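Local coordinates for protein Alpha/beta hydrolase (PDB 4EZI) that is of unconfirmed function but has an alpha/beta-hydrolase fold and may hydrolyse ester bonds, possibly as a triacylglycerol lipase, at residues Tyr323-Glu327 against Trp341-Val345; Ile142-Phe146 against Tyr186-Pro190; Pro309-Val313 against Glu361-Phe365. All coordinates share one frame; numbering follows the deposited sequence. Where two conformers were deposited one is given.

Interaction 1. Residues Tyr323-Glu327 against Trp341-Val345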
loop_
_atom_site.group_PDB
_atom_site.type_symbol
_atom_site.label_atom_id
_atom_site.label_comp_id
_atom_site.label_asym_id
_atom_site.label_seq_id
_atom_site.Cartn_x
_atom_site.Cartn_y
_atom_site.Cartn_z
ATOM N N TYR A 323 3.041 -13.040 10.384
ATOM C CA TYR A 323 3.331 -13.944 9.276
ATOM C C TYR A 323 2.303 -15.064 9.209
ATOM O O TYR A 323 1.994 -15.556 8.122
ATOM C CB TYR A 323 4.764 -14.479 9.352
ATOM C CG TYR A 323 5.199 -15.038 8.011
ATOM C CD1 TYR A 323 5.738 -14.193 7.048
ATOM C CD2 TYR A 323 5.029 -16.364 7.681
ATOM C CE1 TYR A 323 6.106 -14.638 5.819
ATOM C CE2 TYR A 323 5.393 -16.831 6.406
ATOM C CZ TYR A 323 5.928 -15.948 5.483
ATOM O OH TYR A 323 6.299 -16.390 4.234
ATOM N N ALA A 324 1.765 -15.473 10.363
ATOM C CA ALA A 324 0.692 -16.468 10.380
ATOM C C ALA A 324 -0.499 -16.038 9.527
ATOM O O ALA A 324 -1.206 -16.875 8.973
ATOM C CB ALA A 324 0.250 -16.786 11.811
ATOM N N GLY A 325 -0.753 -14.738 9.436
ATOM C CA GLY A 325 -1.817 -14.264 8.565
ATOM C C GLY A 325 -1.516 -14.537 7.090
ATOM O O GLY A 325 -2.386 -14.943 6.329
ATOM N N ALA A 326 -0.263 -14.347 6.697
ATOM C CA ALA A 326 0.143 -14.635 5.310
ATOM C C ALA A 326 -0.029 -16.124 5.009
ATOM O O ALA A 326 -0.502 -16.501 3.929
ATOM C CB ALA A 326 1.578 -14.193 5.062
ATOM N N GLU A 327 0.324 -16.972 5.964
ATOM C CA GLU A 327 0.193 -18.419 5.782
ATOM C C GLU A 327 -1.272 -18.813 5.615
ATOM O O GLU A 327 -1.644 -19.590 4.722
ATOM C CB GLU A 327 0.855 -19.160 6.940
ATOM C CG GLU A 327 2.355 -19.014 6.931
ATOM C CD GLU A 327 3.059 -19.555 8.156
ATOM O OE1 GLU A 327 2.513 -19.394 9.275
ATOM O OE2 GLU A 327 4.188 -20.080 7.994
ATOM N N TRP A 341 1.927 -18.470 -4.583
ATOM C CA TRP A 341 3.120 -18.826 -3.841
ATOM C C TRP A 341 3.245 -17.948 -2.604
ATOM O O TRP A 341 2.711 -16.847 -2.554
ATOM C CB TRP A 341 4.358 -18.678 -4.728
ATOM C CG TRP A 341 4.314 -19.535 -5.966
ATOM C CD1 TRP A 341 4.742 -20.822 -6.082
ATOM C CD2 TRP A 341 3.763 -19.175 -7.231
ATOM N NE1 TRP A 341 4.517 -21.274 -7.359
ATOM C CE2 TRP A 341 3.928 -20.282 -8.092
ATOM C CE3 TRP A 341 3.177 -18.018 -7.737
ATOM C CZ2 TRP A 341 3.498 -20.272 -9.406
ATOM C CZ3 TRP A 341 2.750 -18.010 -9.047
ATOM C CH2 TRP A 341 2.927 -19.129 -9.881
ATOM N N ILE A 342 3.996 -18.453 -1.639
ATOM C CA ILE A 342 4.325 -17.724 -0.423
ATOM C C ILE A 342 5.841 -17.802 -0.230
ATOM O O ILE A 342 6.470 -18.835 -0.479
ATOM C CB ILE A 342 3.558 -18.273 0.823
ATOM C CG1 ILE A 342 3.811 -17.367 2.025
ATOM C CG2 ILE A 342 3.887 -19.759 1.129
ATOM C CD1 ILE A 342 2.935 -17.723 3.235
ATOM N N LYS A 343 6.433 -16.676 0.173
ATOM C CA LYS A 343 7.864 -16.579 0.364
ATOM C C LYS A 343 8.186 -15.716 1.576
ATOM O O LYS A 343 7.656 -14.612 1.715
ATOM C CB LYS A 343 8.511 -15.951 -0.883
ATOM C CG LYS A 343 9.954 -15.570 -0.756
ATOM C CD LYS A 343 10.880 -16.743 -0.686
ATOM C CE LYS A 343 12.334 -16.251 -0.695
ATOM N NZ LYS A 343 13.309 -17.346 -0.457
ATOM N N SER A 344 9.075 -16.234 2.406
ATOM C CA SER A 344 9.698 -15.487 3.496
ATOM C C SER A 344 11.139 -15.194 3.128
ATOM O O SER A 344 11.899 -16.102 2.748
ATOM C CB SER A 344 9.687 -16.296 4.806
ATOM O OG SER A 344 10.426 -15.608 5.793
ATOM N N VAL A 345 11.531 -13.931 3.278
ATOM C CA VAL A 345 12.881 -13.511 2.980
ATOM C C VAL A 345 13.851 -13.709 4.150
ATOM O O VAL A 345 15.075 -13.564 3.954
ATOM C CB VAL A 345 12.948 -12.028 2.508
ATOM C CG1 VAL A 345 12.111 -11.844 1.286
ATOM C CG2 VAL A 345 12.531 -11.063 3.620
#

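Interaction 2. Residues Ile142-Phe146 against Tyr186-Pro190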
loop_
_atom_site.group_PDB
_atom_site.type_symbol
_atom_site.label_atom_id
_atom_site.label_comp_id
_atom_site.label_asym_id
_atom_site.label_seq_id
_atom_site.Cartn_x
_atom_site.Cartn_y
_atom_site.Cartn_z
ATOM N N ILE A 142 -7.282 1.972 -8.107
ATOM C CA ILE A 142 -7.747 1.684 -9.477
ATOM C C ILE A 142 -7.918 2.968 -10.288
ATOM O O ILE A 142 -7.502 3.064 -11.447
ATOM C CB ILE A 142 -9.038 0.864 -9.458
ATOM C CG1 ILE A 142 -8.740 -0.530 -8.917
ATOM C CG2 ILE A 142 -9.662 0.839 -10.862
ATOM C CD1 ILE A 142 -9.981 -1.388 -8.653
ATOM N N ASP A 143 -8.541 3.961 -9.670
ATOM C CA ASP A 143 -8.773 5.225 -10.379
ATOM C C ASP A 143 -7.457 5.932 -10.729
ATOM O O ASP A 143 -7.350 6.543 -11.787
ATOM C CB ASP A 143 -9.714 6.119 -9.586
ATOM C CG ASP A 143 -11.145 5.567 -9.548
ATOM O OD1 ASP A 143 -11.501 4.764 -10.439
ATOM O OD2 ASP A 143 -11.910 5.978 -8.636
HETATM N N MSE A 144 -6.466 5.828 -9.847
HETATM C CA MSE A 144 -5.118 6.330 -10.153
HETATM C C MSE A 144 -4.547 5.642 -11.397
HETATM O O MSE A 144 -3.997 6.281 -12.277
HETATM C CB MSE A 144 -4.201 6.106 -8.949
HETATM C CG MSE A 144 -2.744 6.442 -9.210
HETATM SE SE MSE A 144 -2.407 8.332 -9.248
HETATM C CE MSE A 144 -0.676 8.207 -10.082
ATOM N N LEU A 145 -4.690 4.330 -11.469
ATOM C CA LEU A 145 -4.192 3.563 -12.598
ATOM C C LEU A 145 -4.849 4.032 -13.885
ATOM O O LEU A 145 -4.167 4.269 -14.896
ATOM C CB LEU A 145 -4.412 2.066 -12.357
ATOM C CG LEU A 145 -4.083 1.152 -13.539
ATOM C CD1 LEU A 145 -2.611 1.234 -13.939
ATOM C CD2 LEU A 145 -4.527 -0.283 -13.196
ATOM N N PHE A 146 -6.169 4.172 -13.873
ATOM C CA PHE A 146 -6.873 4.619 -15.075
ATOM C C PHE A 146 -6.425 6.017 -15.484
ATOM O O PHE A 146 -6.230 6.303 -16.670
ATOM C CB PHE A 146 -8.386 4.586 -14.879
ATOM C CG PHE A 146 -8.955 3.205 -14.711
ATOM C CD1 PHE A 146 -8.329 2.098 -15.242
ATOM C CD2 PHE A 146 -10.134 3.019 -14.027
ATOM C CE1 PHE A 146 -8.875 0.828 -15.078
ATOM C CE2 PHE A 146 -10.684 1.770 -13.874
ATOM C CZ PHE A 146 -10.062 0.679 -14.394
ATOM N N TYR A 186 -13.681 -4.876 -13.134
ATOM C CA TYR A 186 -12.991 -4.641 -14.395
ATOM C C TYR A 186 -12.439 -5.959 -14.914
ATOM O O TYR A 186 -11.241 -6.095 -15.148
ATOM C CB TYR A 186 -11.881 -3.603 -14.193
ATOM C CG TYR A 186 -12.405 -2.282 -13.661
ATOM C CD1 TYR A 186 -12.875 -1.295 -14.526
ATOM C CD2 TYR A 186 -12.488 -2.041 -12.293
ATOM C CE1 TYR A 186 -13.378 -0.092 -14.028
ATOM C CE2 TYR A 186 -12.984 -0.840 -11.793
ATOM C CZ TYR A 186 -13.427 0.117 -12.665
ATOM O OH TYR A 186 -13.906 1.292 -12.141
ATOM N N PRO A 187 -13.322 -6.967 -15.110
ATOM C CA PRO A 187 -12.837 -8.318 -15.466
ATOM C C PRO A 187 -12.083 -8.428 -16.791
ATOM O O PRO A 187 -11.295 -9.357 -16.955
ATOM C CB PRO A 187 -14.119 -9.167 -15.500
ATOM C CG PRO A 187 -15.200 -8.186 -15.754
ATOM C CD PRO A 187 -14.787 -6.943 -15.003
ATOM N N ASP A 188 -12.288 -7.465 -17.694
ATOM C CA ASP A 188 -11.640 -7.467 -19.011
ATOM C C ASP A 188 -10.308 -6.719 -19.040
ATOM O O ASP A 188 -9.699 -6.595 -20.101
ATOM C CB ASP A 188 -12.592 -6.900 -20.078
ATOM C CG ASP A 188 -13.844 -7.757 -20.268
ATOM O OD1 ASP A 188 -13.772 -8.994 -20.089
ATOM O OD2 ASP A 188 -14.903 -7.182 -20.615
ATOM N N LEU A 189 -9.839 -6.245 -17.884
ATOM C CA LEU A 189 -8.511 -5.642 -17.806
ATOM C C LEU A 189 -7.524 -6.720 -17.338
ATOM O O LEU A 189 -7.575 -7.142 -16.192
ATOM C CB LEU A 189 -8.514 -4.471 -16.825
ATOM C CG LEU A 189 -7.148 -3.804 -16.650
ATOM C CD1 LEU A 189 -6.666 -3.154 -17.956
ATOM C CD2 LEU A 189 -7.197 -2.792 -15.524
ATOM N N PRO A 190 -6.588 -7.148 -18.200
ATOM C CA PRO A 190 -5.674 -8.211 -17.762
ATOM C C PRO A 190 -4.715 -7.742 -16.682
ATOM O O PRO A 190 -4.222 -6.612 -16.749
ATOM C CB PRO A 190 -4.892 -8.595 -19.036
ATOM C CG PRO A 190 -5.622 -7.971 -20.172
ATOM C CD PRO A 190 -6.453 -6.849 -19.636
HETATM O O HOH W 1 -12.508 2.178 -9.213
#

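Interaction 3. Residues Pro309-Val313 against Glu361-Phe365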
loop_
_atom_site.group_PDB
_atom_site.type_symbol
_atom_site.label_atom_id
_atom_site.label_comp_id
_atom_site.label_asym_id
_atom_site.label_seq_id
_atom_site.Cartn_x
_atom_site.Cartn_y
_atom_site.Cartn_z
ATOM N N PRO A 309 -1.125 -14.655 -11.485
ATOM C CA PRO A 309 -0.146 -15.187 -10.546
ATOM C C PRO A 309 0.024 -14.275 -9.345
ATOM O O PRO A 309 0.104 -13.041 -9.504
ATOM C CB PRO A 309 1.135 -15.247 -11.387
ATOM C CG PRO A 309 0.656 -15.376 -12.790
ATOM C CD PRO A 309 -0.628 -14.622 -12.879
ATOM N N LEU A 310 0.118 -14.892 -8.176
ATOM C CA LEU A 310 0.084 -14.195 -6.898
ATOM C C LEU A 310 1.192 -14.695 -5.981
ATOM O O LEU A 310 1.268 -15.891 -5.693
ATOM C CB LEU A 310 -1.284 -14.399 -6.243
ATOM C CG LEU A 310 -1.499 -13.831 -4.844
ATOM C CD1 LEU A 310 -1.394 -12.309 -4.855
ATOM C CD2 LEU A 310 -2.853 -14.293 -4.306
ATOM N N LEU A 311 1.997 -13.751 -5.496
ATOM C CA LEU A 311 3.078 -14.028 -4.568
ATOM C C LEU A 311 2.844 -13.264 -3.267
ATOM O O LEU A 311 2.847 -12.056 -3.291
ATOM C CB LEU A 311 4.436 -13.613 -5.149
ATOM C CG LEU A 311 5.624 -13.711 -4.195
ATOM C CD1 LEU A 311 5.883 -15.128 -3.768
ATOM C CD2 LEU A 311 6.889 -13.072 -4.760
ATOM N N LEU A 312 2.679 -13.960 -2.148
ATOM C CA LEU A 312 2.579 -13.315 -0.847
ATOM C C LEU A 312 3.981 -13.363 -0.255
ATOM O O LEU A 312 4.458 -14.443 0.114
ATOM C CB LEU A 312 1.582 -14.050 0.060
ATOM C CG LEU A 312 0.218 -14.384 -0.536
ATOM C CD1 LEU A 312 -0.671 -14.995 0.571
ATOM C CD2 LEU A 312 -0.435 -13.156 -1.217
ATOM N N VAL A 313 4.661 -12.224 -0.199
ATOM C CA VAL A 313 6.061 -12.193 0.204
ATOM C C VAL A 313 6.263 -11.278 1.422
ATOM O O VAL A 313 5.817 -10.134 1.428
ATOM C CB VAL A 313 6.982 -11.834 -0.992
ATOM C CG1 VAL A 313 6.514 -10.566 -1.745
ATOM C CG2 VAL A 313 8.428 -11.735 -0.546
ATOM N N GLU A 361 12.330 -9.288 -4.322
ATOM C CA GLU A 361 11.478 -10.411 -4.686
ATOM C C GLU A 361 10.327 -10.005 -5.579
ATOM O O GLU A 361 9.951 -10.749 -6.493
ATOM C CB GLU A 361 10.954 -11.147 -3.470
ATOM C CG GLU A 361 12.008 -11.775 -2.566
ATOM C CD GLU A 361 12.874 -12.857 -3.211
ATOM O OE1 GLU A 361 12.439 -13.531 -4.163
ATOM O OE2 GLU A 361 14.008 -13.053 -2.718
ATOM N N GLN A 362 9.720 -8.856 -5.296
ATOM C CA GLN A 362 8.616 -8.371 -6.131
ATOM C C GLN A 362 9.078 -8.146 -7.567
ATOM O O GLN A 362 8.440 -8.611 -8.506
ATOM C CB GLN A 362 8.023 -7.076 -5.544
ATOM C CG GLN A 362 7.316 -7.302 -4.225
ATOM C CD GLN A 362 6.971 -6.005 -3.508
ATOM O OE1 GLN A 362 7.674 -5.005 -3.618
ATOM N NE2 GLN A 362 5.876 -6.012 -2.758
ATOM N N VAL A 363 10.178 -7.425 -7.726
ATOM C CA VAL A 363 10.720 -7.173 -9.068
ATOM C C VAL A 363 11.011 -8.483 -9.812
ATOM O O VAL A 363 10.665 -8.651 -10.971
ATOM C CB VAL A 363 12.013 -6.287 -9.042
ATOM C CG1 VAL A 363 12.625 -6.159 -10.472
ATOM C CG2 VAL A 363 11.730 -4.921 -8.429
ATOM N N ASP A 364 11.638 -9.417 -9.108
ATOM C CA ASP A 364 11.990 -10.699 -9.720
ATOM C C ASP A 364 10.747 -11.492 -10.138
ATOM O O ASP A 364 10.737 -12.145 -11.186
ATOM C CB ASP A 364 12.852 -11.521 -8.788
ATOM C CG ASP A 364 14.266 -11.006 -8.665
ATOM O OD1 ASP A 364 14.731 -10.231 -9.523
ATOM O OD2 ASP A 364 14.944 -11.439 -7.708
ATOM N N PHE A 365 9.706 -11.451 -9.319
ATOM C CA PHE A 365 8.447 -12.097 -9.651
ATOM C C PHE A 365 7.825 -11.496 -10.907
ATOM O O PHE A 365 7.397 -12.225 -11.808
ATOM C CB PHE A 365 7.493 -11.981 -8.471
ATOM C CG PHE A 365 6.246 -12.812 -8.570
ATOM C CD1 PHE A 365 6.305 -14.195 -8.560
ATOM C CD2 PHE A 365 5.003 -12.209 -8.645
ATOM C CE1 PHE A 365 5.144 -14.958 -8.597
ATOM C CE2 PHE A 365 3.845 -12.953 -8.706
ATOM C CZ PHE A 365 3.920 -14.338 -8.664
#

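Interaction 1. Residues Tyr323-Glu327 against Trp341-Val345
Tyr323 and Ile342 meet from opposite directions, and apolar contact carries most of the pairing. Ile342 CD1 reaches from the strand to residues 323-327 of the helix, 4.2 Å from Ala326 CB, and comes obliquely to the Tyr323 ring, with CE2 of Tyr323 4.1 Å from CD1 of Ile342. The same methyl meets the aliphatic part of Glu327, Ile342 CD1 to Glu327 CG being 4.0 Å. Ile342 CG1 runs anti to its backbone N (chi1 -173°) and the chain stays extended beyond it, which carries CD1 across to the helix.

Among the polar groups, Tyr323 brings its phenol to the strand backbone. Tyr323 OH is 3.3 Å from Ser344 N, at an angle too poor for a hydrogen bond, and 3.4 Å from Ser344 CB. The carboxylate of Glu327 stays with its own helix, OE2 in the plane of the Tyr323 ring at its edge. Ser344 OG is hydrogen-bonded to Lys316 N in the loop after strand 310-314, and weakly to Ser346 N.

Residues 323-327 run nearly antiparallel to strand 341-344, at 159°. Helix 323-334 links strands 310-314 and 340-344, a beta-alpha-beta crossover of the alpha/beta-hydrolase fold.

Interaction 2. Residues Ile142-Phe146 against Tyr186-Pro190
Phe146 drives the edge of its ring into the face of Tyr186, and this T-shaped pair is the heart of the contact. The Phe146 side chain can be followed outward from the helix. CB sets out toward the turn with CG anti to the carbonyl carbon (chi1 -66°), which brings one ring face over Ile142 O, one turn back in the same helix. Along one border CE1 passes Leu189 CD2 at 4.0 Å, the methyl lying close to the ring plane. On the other border CE2 comes down on the Tyr186 ring, 3.3 Å from CE1 of Tyr186, and at the tip Phe146 CZ sits 3.4 Å from Tyr186 CD1. The ring planes meet at 66° and the centroids are 4.8 Å apart. Phe146 was modelled in two conformers; the short approaches hold for one of them and so say little about strain.

Two further apolar contacts flank the pair. Ile142 CG2 touches Tyr186 CE2 at 3.8 Å. The branch ends of the two leucines also come together, Leu145 CD2 lying 4.3 Å from Leu189 CD2. At the polar end a water donates a hydrogen bond to Asp143 OD1 and makes a weak one with Tyr186 OH. Asp143 OD2 is hydrogen-bonded to Thr50 OG1 on strand 41-51.

Tyr186 and Leu189 are the ends of a type I turn closed by the bond from Leu189 N to Tyr186 O, and both point toward helix 134-154. That turn follows helix 170-185, whose Met178, Met181 and Leu182 pack on Ile142. Leu163 of strand 162-168 touches both Leu145 and Leu189, so the turn is seated against helix 134-154 and the sheet just before the chain enters strand 193-197.

Interaction 3. Residues Pro309-Val313 against Glu361-Phe365
Leu311 CB sits almost squarely over the centre of the Phe365 ring, 3.5 Å from its centroid and 8° off the ring normal, a clear CH-pi contact. Phe365 CG is anti to the backbone N (chi1 -169°), and the ring lies against the start of the strand: Pro309 O is near its plane at one edge, and Pro309 CB is 4.0 Å from Phe365 CZ. Leu311 then slides past in the other direction, so that its CD2 comes back to the root of the aromatic side chain, 3.9 Å from Phe365 CB.

Two residues further along the strand, Val313 spreads its methyls over the preceding helical turn. CG2 meets Glu361 CB at 3.9 Å, and CG1 faces Gln362 CG at 4.2 Å. The side chains meet through carbon, and no hydrogen bond joins the two segments.

The next shell fixes these groups in place. Phe365 makes an edge-to-face pair with Phe369 one turn on and touches Ala193, while Trp341 and Lys343 of the adjacent strand touch Leu311. Gln362 is buried, and its NE2 gives hydrogen bonds to Ala195 O and Gly167 O, with a weaker bond between OE1 and Tyr105 OH. The glutamine therefore ties the helix to two neighbouring strands where strand 162-168 runs into the probable nucleophile elbow, whose GxSxG pattern starts at Gly167.

Residues 361-365 lie nearly antiparallel to strand 310-313, at 167°. Helix 355-370 covers this face of the central sheet, as the C-terminal helix does in the alpha/beta-hydrolase fold.

How the interactions relate
Interactions 1 and 3 are neighbours, their centres about 11 Å apart, at the end of the sheet where strand 340-344 is the outermost. Strands 310-314 and 340-344 pair in parallel there, with Trp341 N hydrogen-bonded to Leu310 O and Leu312 N to Trp341 O. Helix 323-334 (interaction 1) and helix 355-370 (interaction 3) cover opposite faces of this pair; in the chain, strand and helix take turns. Interaction 2 comes earlier, its centre about 20 Å from that of interaction 3 and 27 Å from that of interaction 1, and seats a turn on helix 134-154. The putative Ser169-His351-Asp318 triad sits on loops and turns that follow strands of this sheet.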